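Local coordinates for putative epoxide hydrolase protein (Klebsiella pneumoniae subsp. pneumoniae, PDB 5BOV), which is probably a hydrolase of the alpha/beta-fold family, perhaps acting on epoxides or lipid esters, though its true substrate is unknown, at residues A[24-29]-A[50-55]; A[30-35]-A[57-62]; A[82-87]-A[232-237]; A[86-91]-A[113-118]. All coordinates share one frame; numbering follows the deposited sequence. Where two conformers were deposited one is given.

Contact 1: residues A[24-29]-A[50-55]; sequences VDIGPR and VAPALA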
loop_
_atom_site.group_PDB
_atom_site.type_symbol
_atom_site.label_atom_id
_atom_site.label_comp_id
_atom_site.label_asym_id
_atom_site.label_seq_id
_atom_site.Cartn_x
_atom_site.Cartn_y
_atom_site.Cartn_z
ATOM N N VAL A 24 -12.244 -7.467 -2.150
ATOM C CA VAL A 24 -13.490 -6.992 -2.730
ATOM C C VAL A 24 -13.338 -6.904 -4.241
ATOM O O VAL A 24 -12.280 -6.611 -4.761
ATOM C CB VAL A 24 -13.778 -5.589 -2.206
ATOM C CG1 VAL A 24 -14.980 -4.974 -2.844
ATOM C CG2 VAL A 24 -13.928 -5.621 -0.717
ATOM N N ASP A 25 -14.418 -7.282 -4.926
ATOM C CA ASP A 25 -14.469 -7.222 -6.401
ATOM C C ASP A 25 -15.854 -6.718 -6.783
ATOM O O ASP A 25 -16.815 -7.461 -6.702
ATOM C CB ASP A 25 -14.205 -8.631 -6.965
ATOM C CG ASP A 25 -14.175 -8.693 -8.472
ATOM O OD1 ASP A 25 -14.438 -7.683 -9.148
ATOM O OD2 ASP A 25 -13.862 -9.810 -8.955
ATOM N N ILE A 26 -15.924 -5.447 -7.149
ATOM C CA ILE A 26 -17.194 -4.797 -7.411
ATOM C C ILE A 26 -17.146 -4.058 -8.742
ATOM O O ILE A 26 -16.077 -3.848 -9.373
ATOM C CB ILE A 26 -17.626 -3.848 -6.337
ATOM C CG1 ILE A 26 -16.567 -2.751 -6.093
ATOM C CG2 ILE A 26 -17.977 -4.669 -5.101
ATOM C CD1 ILE A 26 -17.048 -1.746 -5.069
ATOM N N GLY A 27 -18.325 -3.716 -9.250
ATOM C CA GLY A 27 -18.409 -3.067 -10.532
ATOM C C GLY A 27 -18.648 -4.012 -11.682
ATOM O O GLY A 27 -18.639 -5.223 -11.542
ATOM N N PRO A 28 -18.867 -3.457 -12.859
ATOM C CA PRO A 28 -19.225 -4.307 -13.991
ATOM C C PRO A 28 -18.136 -5.233 -14.327
ATOM O O PRO A 28 -16.949 -4.837 -14.333
ATOM C CB PRO A 28 -19.454 -3.323 -15.132
ATOM C CG PRO A 28 -19.059 -2.014 -14.682
ATOM C CD PRO A 28 -18.874 -2.005 -13.192
ATOM N N ARG A 29 -18.452 -6.468 -14.649
ATOM C CA ARG A 29 -17.424 -7.460 -14.951
ATOM C C ARG A 29 -16.547 -7.105 -16.148
ATOM O O ARG A 29 -15.362 -7.474 -16.127
ATOM C CB ARG A 29 -18.018 -8.837 -15.236
ATOM C CG ARG A 29 -18.982 -9.358 -14.183
ATOM C CD ARG A 29 -18.322 -9.668 -12.869
ATOM N NE ARG A 29 -18.078 -8.477 -12.057
ATOM C CZ ARG A 29 -17.072 -8.372 -11.173
ATOM N NH1 ARG A 29 -16.241 -9.396 -11.020
ATOM N NH2 ARG A 29 -16.907 -7.228 -10.476
ATOM N N VAL A 50 -14.165 5.097 -1.953
ATOM C CA VAL A 50 -13.576 5.205 -3.294
ATOM C C VAL A 50 -14.072 4.119 -4.217
ATOM O O VAL A 50 -14.440 4.391 -5.385
ATOM C CB VAL A 50 -12.032 5.124 -3.206
ATOM C CG1 VAL A 50 -11.372 4.947 -4.566
ATOM C CG2 VAL A 50 -11.475 6.316 -2.463
ATOM N N ALA A 51 -14.092 2.869 -3.748
ATOM C CA ALA A 51 -14.382 1.769 -4.652
ATOM C C ALA A 51 -15.817 1.787 -5.207
ATOM O O ALA A 51 -15.996 1.674 -6.416
ATOM C CB ALA A 51 -14.026 0.429 -3.962
ATOM N N PRO A 52 -16.861 2.020 -4.371
ATOM C CA PRO A 52 -18.165 2.000 -4.957
ATOM C C PRO A 52 -18.371 3.192 -5.871
ATOM O O PRO A 52 -19.147 3.071 -6.826
ATOM C CB PRO A 52 -19.120 2.065 -3.752
ATOM C CG PRO A 52 -18.323 1.595 -2.589
ATOM C CD PRO A 52 -16.917 1.876 -2.893
ATOM N N ALA A 53 -17.698 4.310 -5.595
ATOM C CA ALA A 53 -17.824 5.477 -6.475
ATOM C C ALA A 53 -17.243 5.151 -7.847
ATOM O O ALA A 53 -17.841 5.490 -8.886
ATOM C CB ALA A 53 -17.072 6.677 -5.908
ATOM N N LEU A 54 -16.114 4.503 -7.893
ATOM C CA LEU A 54 -15.526 4.048 -9.193
ATOM C C LEU A 54 -16.402 3.016 -9.870
ATOM O O LEU A 54 -16.577 3.043 -11.117
ATOM C CB LEU A 54 -14.148 3.513 -8.961
ATOM C CG LEU A 54 -13.057 4.543 -8.662
ATOM C CD1 LEU A 54 -11.797 3.893 -8.144
ATOM C CD2 LEU A 54 -12.713 5.388 -9.869
ATOM N N ALA A 55 -16.919 2.077 -9.097
ATOM C CA ALA A 55 -17.815 1.068 -9.666
ATOM C C ALA A 55 -19.029 1.658 -10.342
ATOM O O ALA A 55 -19.440 1.233 -11.435
ATOM C CB ALA A 55 -18.253 0.062 -8.622
#
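Ile26 and Ala55 carry this contact, with Ala51, Pro52 and the turn at Gly27 and Pro28 completing it. The delta methyl of Ile26 reaches the backbone where Ala51 joins Pro52: CD1 of Ile26 is 3.7 Å from C of Ala51 and 3.9 Å from CB of the same residue, and it also meets the Pro52 ring at CD. Lower on the same side chain, CG1 of Ile26 touches CB of Ala55 at 4.1 Å. Ile26 gets there with CG1 set between its backbone N and carbonyl carbon (chi1 57°), an uncommon choice for isoleucine. CB of Ala55 then sits 3.7 Å from CA of Gly27, at the closest CA pairing of the two segments, and CD of Pro28 packs on the carbonyl O of Ala55. No hydrogen bond crosses; the contact is apolar. Gly27, at positive phi, has a backbone shape that suits a residue without a side chain.

Behind this layer the turn is tied together by Arg29. Its guanidinium grips Asp25 end-on, NH2 bonding OD1 at 2.8 Å and NH1 bonding OD2, both from above the carboxylate plane, while NH2 also bonds O of Gly27 at 2.9 Å. That carboxylate has a second cationic partner, Arg60, which probably helps keep it ionised.

In the alpha/beta hydrolase fold this is a helix packing on its sheet: helix 50-56 lies against the end of strand 19-26, touches Val61 and Leu36 on neighbouring strands, and meets helix 291-303 through Val50 and Ala53.

Contact 2: residues A[30-35]-A[57-62]; sequences DGQPVI and KGYRVI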
loop_
_atom_site.group_PDB
_atom_site.type_symbol
_atom_site.label_atom_id
_atom_site.label_comp_id
_atom_site.label_asym_id
_atom_site.label_seq_id
_atom_site.Cartn_x
_atom_site.Cartn_y
_atom_site.Cartn_z
ATOM N N ASP A 30 -17.083 -6.366 -17.118
ATOM C CA ASP A 30 -16.299 -5.933 -18.292
ATOM C C ASP A 30 -15.695 -4.565 -18.150
ATOM O O ASP A 30 -15.131 -4.055 -19.075
ATOM C CB ASP A 30 -17.167 -5.846 -19.520
ATOM C CG ASP A 30 -17.735 -7.189 -19.926
ATOM O OD1 ASP A 30 -17.076 -8.216 -19.574
ATOM O OD2 ASP A 30 -18.790 -7.191 -20.598
ATOM N N GLY A 31 -15.799 -3.992 -16.972
ATOM C CA GLY A 31 -15.297 -2.619 -16.743
ATOM C C GLY A 31 -13.791 -2.585 -16.662
ATOM O O GLY A 31 -13.108 -3.614 -16.445
ATOM N N GLN A 32 -13.235 -1.397 -16.965
ATOM C CA GLN A 32 -11.788 -1.184 -16.834
ATOM C C GLN A 32 -11.380 -1.601 -15.433
ATOM O O GLN A 32 -11.841 -1.021 -14.479
ATOM C CB GLN A 32 -11.476 0.311 -17.028
ATOM C CG GLN A 32 -10.000 0.690 -16.714
ATOM C CD GLN A 32 -8.970 -0.054 -17.520
ATOM O OE1 GLN A 32 -9.020 -0.020 -18.743
ATOM N NE2 GLN A 32 -7.985 -0.651 -16.861
ATOM N N PRO A 33 -10.400 -2.512 -15.310
ATOM C CA PRO A 33 -9.994 -2.881 -13.941
ATOM C C PRO A 33 -9.129 -1.829 -13.237
ATOM O O PRO A 33 -8.229 -1.270 -13.841
ATOM C CB PRO A 33 -9.172 -4.217 -14.147
ATOM C CG PRO A 33 -9.582 -4.694 -15.509
ATOM C CD PRO A 33 -9.904 -3.484 -16.305
ATOM N N VAL A 34 -9.397 -1.658 -11.931
ATOM C CA VAL A 34 -8.626 -0.824 -11.029
ATOM C C VAL A 34 -8.336 -1.648 -9.768
ATOM O O VAL A 34 -9.256 -2.285 -9.261
ATOM C CB VAL A 34 -9.443 0.419 -10.576
ATOM C CG1 VAL A 34 -8.627 1.317 -9.701
ATOM C CG2 VAL A 34 -9.988 1.186 -11.747
ATOM N N ILE A 35 -7.082 -1.647 -9.312
ATOM C CA ILE A 35 -6.666 -2.380 -8.117
ATOM C C ILE A 35 -6.161 -1.347 -7.119
ATOM O O ILE A 35 -5.270 -0.542 -7.449
ATOM C CB ILE A 35 -5.592 -3.453 -8.414
ATOM C CG1 ILE A 35 -6.135 -4.433 -9.477
ATOM C CG2 ILE A 35 -5.206 -4.163 -7.116
ATOM C CD1 ILE A 35 -5.124 -5.455 -9.931
ATOM N N LYS A 57 -19.203 4.531 -11.753
ATOM C CA LYS A 57 -18.720 5.193 -12.958
ATOM C C LYS A 57 -18.155 4.208 -14.014
ATOM O O LYS A 57 -17.596 4.615 -15.024
ATOM C CB LYS A 57 -17.631 6.206 -12.583
ATOM C CG LYS A 57 -18.178 7.509 -11.893
ATOM C CD LYS A 57 -18.684 8.612 -12.892
ATOM C CE LYS A 57 -19.702 9.690 -12.496
ATOM N NZ LYS A 57 -19.841 10.668 -13.588
ATOM N N GLY A 58 -18.387 2.922 -13.816
ATOM C CA GLY A 58 -18.150 1.877 -14.797
ATOM C C GLY A 58 -16.808 1.180 -14.743
ATOM O O GLY A 58 -16.486 0.419 -15.662
ATOM N N TYR A 59 -16.078 1.358 -13.644
ATOM C CA TYR A 59 -14.868 0.602 -13.421
ATOM C C TYR A 59 -15.127 -0.702 -12.689
ATOM O O TYR A 59 -16.045 -0.826 -11.872
ATOM C CB TYR A 59 -13.885 1.431 -12.567
ATOM C CG TYR A 59 -13.357 2.674 -13.307
ATOM C CD1 TYR A 59 -14.042 3.870 -13.303
ATOM C CD2 TYR A 59 -12.171 2.602 -14.044
ATOM C CE1 TYR A 59 -13.594 4.950 -14.028
ATOM C CE2 TYR A 59 -11.706 3.680 -14.783
ATOM C CZ TYR A 59 -12.388 4.851 -14.757
ATOM O OH TYR A 59 -11.956 5.950 -15.478
ATOM N N ARG A 60 -14.298 -1.713 -12.977
ATOM C CA ARG A 60 -14.258 -2.908 -12.170
ATOM C C ARG A 60 -13.190 -2.657 -11.107
ATOM O O ARG A 60 -12.024 -2.531 -11.476
ATOM C CB ARG A 60 -13.889 -4.117 -12.993
ATOM C CG ARG A 60 -13.943 -5.359 -12.146
ATOM C CD ARG A 60 -13.189 -6.518 -12.675
ATOM N NE ARG A 60 -13.169 -7.695 -11.823
ATOM C CZ ARG A 60 -12.706 -8.847 -12.295
ATOM N NH1 ARG A 60 -12.253 -8.901 -13.534
ATOM N NH2 ARG A 60 -12.636 -9.914 -11.530
ATOM N N VAL A 61 -13.566 -2.814 -9.830
ATOM C CA VAL A 61 -12.629 -2.449 -8.738
ATOM C C VAL A 61 -12.303 -3.649 -7.844
ATOM O O VAL A 61 -13.187 -4.339 -7.296
ATOM C CB VAL A 61 -13.237 -1.330 -7.887
ATOM C CG1 VAL A 61 -12.195 -0.777 -6.947
ATOM C CG2 VAL A 61 -13.760 -0.242 -8.798
ATOM N N ILE A 62 -11.005 -3.911 -7.712
ATOM C CA ILE A 62 -10.458 -4.967 -6.863
ATOM C C ILE A 62 -9.743 -4.341 -5.695
ATOM O O ILE A 62 -8.856 -3.465 -5.888
ATOM C CB ILE A 62 -9.424 -5.808 -7.651
ATOM C CG1 ILE A 62 -9.980 -6.360 -8.975
ATOM C CG2 ILE A 62 -8.845 -6.908 -6.770
ATOM C CD1 ILE A 62 -11.069 -7.296 -8.751
#
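Tyr59 holds CG anti to its carbonyl carbon (chi1 -67°), and Val34 holds CG2 in the same relation to its own, beside the backbone N; the two meet on one face of the sheet, CG2 of Val34 lying 3.5 Å from CD2 of Tyr59. Gln32 comes to the same ring with its aliphatic part, CB being 3.8 Å from CD2 of Tyr59. Its chain then bends, and NE2 turns back to bond O of Pro33 at 3.1 Å. On the other face Ile35 and Ile62 lie side by side and point the same way, CG1 of Ile35 at 4.0 Å from CB of Ile62.

The backbones pair as parallel strands, with Pro33 beside Arg60, Val34 beside Val61 and Ile35 beside Ile62. Arg60 N gives to O of Gln32, Val34 N gives to O of Arg60 at 2.8 Å, and Ile62 N gives to O of Val34 almost straight, at 176°. CA of Pro33 also lies 3.2 Å from O of Arg60, a CA-H...O contact beside the Val34 N-H bond to the same oxygen. The strands are the two outer members of a beta-alpha-beta crossover through helix 50-56, which ends in a Schellman motif with Gly58 at C-prime.

Tyr59 OH bonds Asp302 and the Arg60 guanidinium pairs with Asp25, both outside the two strands. Between the strands, main-chain bonds set the register, and apolar side-chain contacts fill in on both faces.

Contact 3: residues A[82-87]-A[232-237]; sequences NGQPSA and GYEQRL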
loop_
_atom_site.group_PDB
_atom_site.type_symbol
_atom_site.label_atom_id
_atom_site.label_comp_id
_atom_site.label_asym_id
_atom_site.label_seq_id
_atom_site.Cartn_x
_atom_site.Cartn_y
_atom_site.Cartn_z
ATOM N N ASN A 82 7.133 -12.972 5.246
ATOM C CA ASN A 82 8.135 -12.052 4.701
ATOM C C ASN A 82 7.461 -10.774 4.227
ATOM O O ASN A 82 6.596 -10.817 3.330
ATOM C CB ASN A 82 8.857 -12.789 3.570
ATOM C CG ASN A 82 9.905 -11.936 2.845
ATOM O OD1 ASN A 82 10.273 -10.842 3.269
ATOM N ND2 ASN A 82 10.364 -12.456 1.743
ATOM N N GLY A 83 7.900 -9.638 4.817
ATOM C CA GLY A 83 7.447 -8.305 4.398
ATOM C C GLY A 83 8.353 -7.527 3.458
ATOM O O GLY A 83 8.153 -6.311 3.257
ATOM N N GLN A 84 9.236 -8.197 2.718
ATOM C CA GLN A 84 10.098 -7.413 1.809
ATOM C C GLN A 84 9.284 -6.876 0.619
ATOM O O GLN A 84 8.234 -7.469 0.240
ATOM C CB GLN A 84 11.237 -8.271 1.262
ATOM C CG GLN A 84 10.898 -9.297 0.226
ATOM C CD GLN A 84 12.120 -10.099 -0.176
ATOM O OE1 GLN A 84 12.327 -11.259 0.267
ATOM N NE2 GLN A 84 12.953 -9.500 -1.038
ATOM N N PRO A 85 9.709 -5.787 0.025
ATOM C CA PRO A 85 8.821 -5.084 -0.900
ATOM C C PRO A 85 8.401 -5.889 -2.106
ATOM O O PRO A 85 7.196 -5.863 -2.502
ATOM C CB PRO A 85 9.628 -3.833 -1.307
ATOM C CG PRO A 85 10.546 -3.578 -0.130
ATOM C CD PRO A 85 10.901 -4.969 0.327
ATOM N N SER A 86 9.320 -6.613 -2.758
ATOM C CA SER A 86 8.947 -7.274 -3.966
ATOM C C SER A 86 8.001 -8.465 -3.742
ATOM O O SER A 86 7.319 -8.910 -4.676
ATOM C CB SER A 86 10.158 -7.703 -4.800
ATOM O OG SER A 86 10.967 -8.629 -4.046
ATOM N N ALA A 87 7.940 -8.983 -2.514
ATOM C CA ALA A 87 7.034 -10.093 -2.199
ATOM C C ALA A 87 5.587 -9.634 -2.356
ATOM O O ALA A 87 4.762 -10.353 -2.932
ATOM C CB ALA A 87 7.315 -10.659 -0.817
ATOM N N GLY A 232 16.284 -11.409 -7.265
ATOM C CA GLY A 232 16.387 -10.817 -8.602
ATOM C C GLY A 232 15.571 -9.512 -8.701
ATOM O O GLY A 232 16.058 -8.470 -9.230
ATOM N N TYR A 233 14.349 -9.563 -8.184
ATOM C CA TYR A 233 13.553 -8.347 -8.191
ATOM C C TYR A 233 14.215 -7.273 -7.369
ATOM O O TYR A 233 14.217 -6.127 -7.785
ATOM C CB TYR A 233 12.189 -8.642 -7.595
ATOM C CG TYR A 233 11.410 -9.740 -8.299
ATOM C CD1 TYR A 233 11.466 -9.922 -9.660
ATOM C CD2 TYR A 233 10.502 -10.510 -7.556
ATOM C CE1 TYR A 233 10.679 -10.941 -10.308
ATOM C CE2 TYR A 233 9.711 -11.492 -8.190
ATOM C CZ TYR A 233 9.808 -11.696 -9.527
ATOM O OH TYR A 233 8.997 -12.642 -10.135
ATOM N N GLU A 234 14.731 -7.599 -6.177
ATOM C CA GLU A 234 15.303 -6.591 -5.315
ATOM C C GLU A 234 16.551 -6.013 -5.947
ATOM O O GLU A 234 16.846 -4.803 -5.791
ATOM C CB GLU A 234 15.609 -7.077 -3.923
ATOM C CG GLU A 234 14.411 -7.576 -3.164
ATOM C CD GLU A 234 13.330 -6.491 -2.833
ATOM O OE1 GLU A 234 13.589 -5.279 -3.042
ATOM O OE2 GLU A 234 12.223 -6.920 -2.400
ATOM N N GLN A 235 17.294 -6.840 -6.663
ATOM C CA GLN A 235 18.451 -6.290 -7.367
ATOM C C GLN A 235 18.054 -5.256 -8.438
ATOM O O GLN A 235 18.705 -4.180 -8.524
ATOM C CB GLN A 235 19.279 -7.420 -8.004
ATOM C CG GLN A 235 20.465 -6.878 -8.846
ATOM C CD GLN A 235 21.332 -8.032 -9.317
ATOM O OE1 GLN A 235 20.964 -9.215 -9.200
ATOM N NE2 GLN A 235 22.490 -7.714 -9.815
ATOM N N ARG A 236 16.984 -5.523 -9.199
ATOM C CA ARG A 236 16.501 -4.602 -10.187
ATOM C C ARG A 236 15.998 -3.296 -9.472
ATOM O O ARG A 236 16.257 -2.190 -9.946
ATOM C CB ARG A 236 15.373 -5.203 -11.028
ATOM C CG ARG A 236 15.912 -6.224 -11.990
ATOM C CD ARG A 236 14.811 -7.113 -12.554
ATOM N NE ARG A 236 13.875 -6.411 -13.439
ATOM C CZ ARG A 236 12.716 -6.940 -13.891
ATOM N NH1 ARG A 236 12.345 -8.204 -13.548
ATOM N NH2 ARG A 236 11.899 -6.230 -14.688
ATOM N N LEU A 237 15.345 -3.468 -8.322
ATOM C CA LEU A 237 14.741 -2.321 -7.629
ATOM C C LEU A 237 15.802 -1.458 -6.998
ATOM O O LEU A 237 15.632 -0.256 -6.873
ATOM C CB LEU A 237 13.729 -2.810 -6.596
ATOM C CG LEU A 237 12.487 -3.471 -7.199
ATOM C CD1 LEU A 237 11.677 -4.103 -6.076
ATOM C CD2 LEU A 237 11.622 -2.429 -7.972
#
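Glu234 OE2 is gripped by three donors from the start of helix 85-98. OG of Ser86 gives to it at 2.7 Å from well above the carboxylate plane. N of Ser86 adds a bond of 2.9 Å on the syn side. NE2 of Gln84 comes in at 3.0 Å on the anti side, with an N-H...O angle of 167°. The Glu234 chain bends at chi2 (-65°), which swings CD toward the helix start, and its carboxylate lies within 22° of the plane of the Gln84 amide. OG of Ser86 is set between its backbone N and carbonyl carbon, a torsion that keeps it near that N.

Gln84 is the residue at the N-cap, so the acid lies where backbone N-H groups begin the helix. It ties helix 231-238 to the N-terminus of helix 85-98, which follows strand 59-74. A negative charge there would be favoured by the helix dipole and the three donors, probably keeping Glu234 ionised. Asn82 OD1 accepts from N of Gln84, an Asx turn; separately, ND2 of Asn82 gives to OE1 of Gln84 at 2.7 Å, in the carbonyl plane.

CB of Ser86 makes apolar contacts, 3.6 Å from CB of Tyr233 and 4.1 Å from CD1 of Leu237. CD of Pro85 touches OE2 of Glu234. Trp219 of helix 209-220 packs on Gln84, Pro85 and Glu234, and Tyr233 meets Trp123 edge-to-face.

Contact 4: residues A[86-91]-A[113-118]; sequences SAMAAD and ARTADI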
loop_
_atom_site.group_PDB
_atom_site.type_symbol
_atom_site.label_atom_id
_atom_site.label_comp_id
_atom_site.label_asym_id
_atom_site.label_seq_id
_atom_site.Cartn_x
_atom_site.Cartn_y
_atom_site.Cartn_z
ATOM N N SER A 86 9.320 -6.613 -2.758
ATOM C CA SER A 86 8.947 -7.274 -3.966
ATOM C C SER A 86 8.001 -8.465 -3.742
ATOM O O SER A 86 7.319 -8.910 -4.676
ATOM C CB SER A 86 10.158 -7.703 -4.800
ATOM O OG SER A 86 10.967 -8.629 -4.046
ATOM N N ALA A 87 7.940 -8.983 -2.514
ATOM C CA ALA A 87 7.034 -10.093 -2.199
ATOM C C ALA A 87 5.587 -9.634 -2.356
ATOM O O ALA A 87 4.762 -10.353 -2.932
ATOM C CB ALA A 87 7.315 -10.659 -0.817
HETATM N N MSE A 88 5.272 -8.419 -1.906
HETATM C CA MSE A 88 3.943 -7.897 -2.040
HETATM C C MSE A 88 3.614 -7.584 -3.475
HETATM O O MSE A 88 2.474 -7.813 -3.898
HETATM C CB MSE A 88 3.742 -6.658 -1.162
HETATM C CG MSE A 88 3.989 -7.057 0.306
HETATM SE SE MSE A 88 3.629 -5.513 1.441
HETATM C CE MSE A 88 4.715 -6.106 2.991
ATOM N N ALA A 89 4.572 -7.051 -4.244
ATOM C CA ALA A 89 4.360 -6.833 -5.662
ATOM C C ALA A 89 4.057 -8.155 -6.382
ATOM O O ALA A 89 3.099 -8.249 -7.179
ATOM C CB ALA A 89 5.563 -6.137 -6.268
ATOM N N ALA A 90 4.842 -9.193 -6.066
ATOM C CA ALA A 90 4.592 -10.515 -6.657
ATOM C C ALA A 90 3.194 -11.017 -6.321
ATOM O O ALA A 90 2.520 -11.585 -7.198
ATOM C CB ALA A 90 5.642 -11.506 -6.192
ATOM N N ASP A 91 2.721 -10.767 -5.070
ATOM C CA ASP A 91 1.403 -11.185 -4.637
ATOM C C ASP A 91 0.322 -10.548 -5.588
ATOM O O ASP A 91 -0.661 -11.191 -5.993
ATOM C CB ASP A 91 1.051 -10.709 -3.245
ATOM C CG ASP A 91 1.884 -11.325 -2.115
ATOM O OD1 ASP A 91 2.346 -12.504 -2.293
ATOM O OD2 ASP A 91 1.962 -10.659 -1.064
ATOM N N ALA A 113 1.334 1.962 -2.139
ATOM C CA ALA A 113 1.978 2.790 -3.147
ATOM C C ALA A 113 3.289 2.164 -3.561
ATOM O O ALA A 113 3.625 2.076 -4.739
ATOM C CB ALA A 113 2.208 4.214 -2.712
ATOM N N ARG A 114 4.111 1.757 -2.567
ATOM C CA ARG A 114 5.350 1.049 -2.868
ATOM C C ARG A 114 5.114 -0.178 -3.715
ATOM O O ARG A 114 5.765 -0.387 -4.738
ATOM C CB ARG A 114 6.021 0.664 -1.595
ATOM C CG ARG A 114 7.338 -0.004 -1.760
ATOM C CD ARG A 114 7.868 -0.509 -0.413
ATOM N NE ARG A 114 7.069 -1.627 0.037
ATOM C CZ ARG A 114 6.980 -2.073 1.277
ATOM N NH1 ARG A 114 7.602 -1.473 2.275
ATOM N NH2 ARG A 114 6.266 -3.188 1.514
ATOM N N THR A 115 4.062 -0.937 -3.378
ATOM C CA THR A 115 3.760 -2.139 -4.067
ATOM C C THR A 115 3.303 -1.832 -5.532
ATOM O O THR A 115 3.808 -2.439 -6.471
ATOM C CB THR A 115 2.632 -2.927 -3.338
ATOM O OG1 THR A 115 3.082 -3.286 -2.013
ATOM C CG2 THR A 115 2.279 -4.133 -4.054
ATOM N N ALA A 116 2.426 -0.847 -5.694
ATOM C CA ALA A 116 2.004 -0.466 -7.040
ATOM C C ALA A 116 3.159 0.092 -7.873
ATOM O O ALA A 116 3.249 -0.208 -9.059
ATOM C CB ALA A 116 0.911 0.613 -6.946
ATOM N N ASP A 117 4.042 0.885 -7.242
ATOM C CA ASP A 117 5.208 1.416 -7.849
ATOM C C ASP A 117 6.067 0.226 -8.434
ATOM O O ASP A 117 6.556 0.314 -9.573
ATOM C CB ASP A 117 6.077 2.208 -6.930
ATOM C CG ASP A 117 5.471 3.525 -6.486
ATOM O OD1 ASP A 117 4.393 3.931 -6.984
ATOM O OD2 ASP A 117 6.053 4.056 -5.528
ATOM N N ILE A 118 6.293 -0.796 -7.609
ATOM C CA ILE A 118 7.087 -1.921 -8.018
ATOM C C ILE A 118 6.428 -2.657 -9.196
ATOM O O ILE A 118 7.158 -3.021 -10.159
ATOM C CB ILE A 118 7.364 -2.877 -6.846
ATOM C CG1 ILE A 118 8.249 -2.200 -5.852
ATOM C CG2 ILE A 118 8.026 -4.211 -7.346
ATOM C CD1 ILE A 118 8.320 -2.910 -4.503
#
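The guanidinium of Arg114 takes selenomethionine Met88 at its edge: SE lies 3.5 Å from NH2 of Arg114, near the plane of the group, and CE of Met88 is 3.6 Å from the same nitrogen. Outside the pair, Arg114 makes a cation-pi contact with Trp111, and NH1 bonds Asn216. Arg114 bends at chi3 (70°), which turns NE from the extended line of the chain, while Met88 runs out straight beyond CG to meet the arginine obliquely.

The axes of segments 86-91 and 113-118 cross at -69° and approach to 8.5 Å. The backbones come nearest where Ala89 faces Thr115, their CA atoms 5.0 Å apart. Helix 111-122 follows strand 104-108 at a turn whose sequence resembles the nucleophile elbow of alpha/beta hydrolases, and the Thr115 side chain touches the residues of that turn, though a catalytic role for them is unconfirmed.

Thr115 splits its two branches between neighbours. OG1 lies 3.5 Å from CB of Met88 but has its hydrogen-bond partner in O of Trp111, within its own helix; CG2 comes to 3.7 Å from N of Ala89. One turn further on, CG2 of Ile118 presses on CB of Ala89 at 3.3 Å, tighter than usual carbon contact, and CD1 of Ile118 reaches N of Ser86 at 4.2 Å. Leu237 of helix 231-238 packs against Ile118.

Overall arrangement
The contacts form two pairs. Contacts 1 and 2 have centres about 6 Å apart and share the sheet: strand 19-26 borders strand 59-74, with a probable backbone bond between Ile26 O and Val61 N. Along the chain their segments alternate, and both close before contacts 3 and 4 open. Contacts 3 and 4, centres about 8 Å apart, both use helix 85-98 and share Ser86 and Ala87. Contacts 1 and 3 lie on opposite sides of the chain's centre, about 30 Å between centres, whereas contacts 2 and 4 approach to about 6 Å at their nearest atoms. Strand 59-74 leads on to helix 85-98, so the chain passes from one half of the sheet to the helices packed near the possible nucleophile elbow.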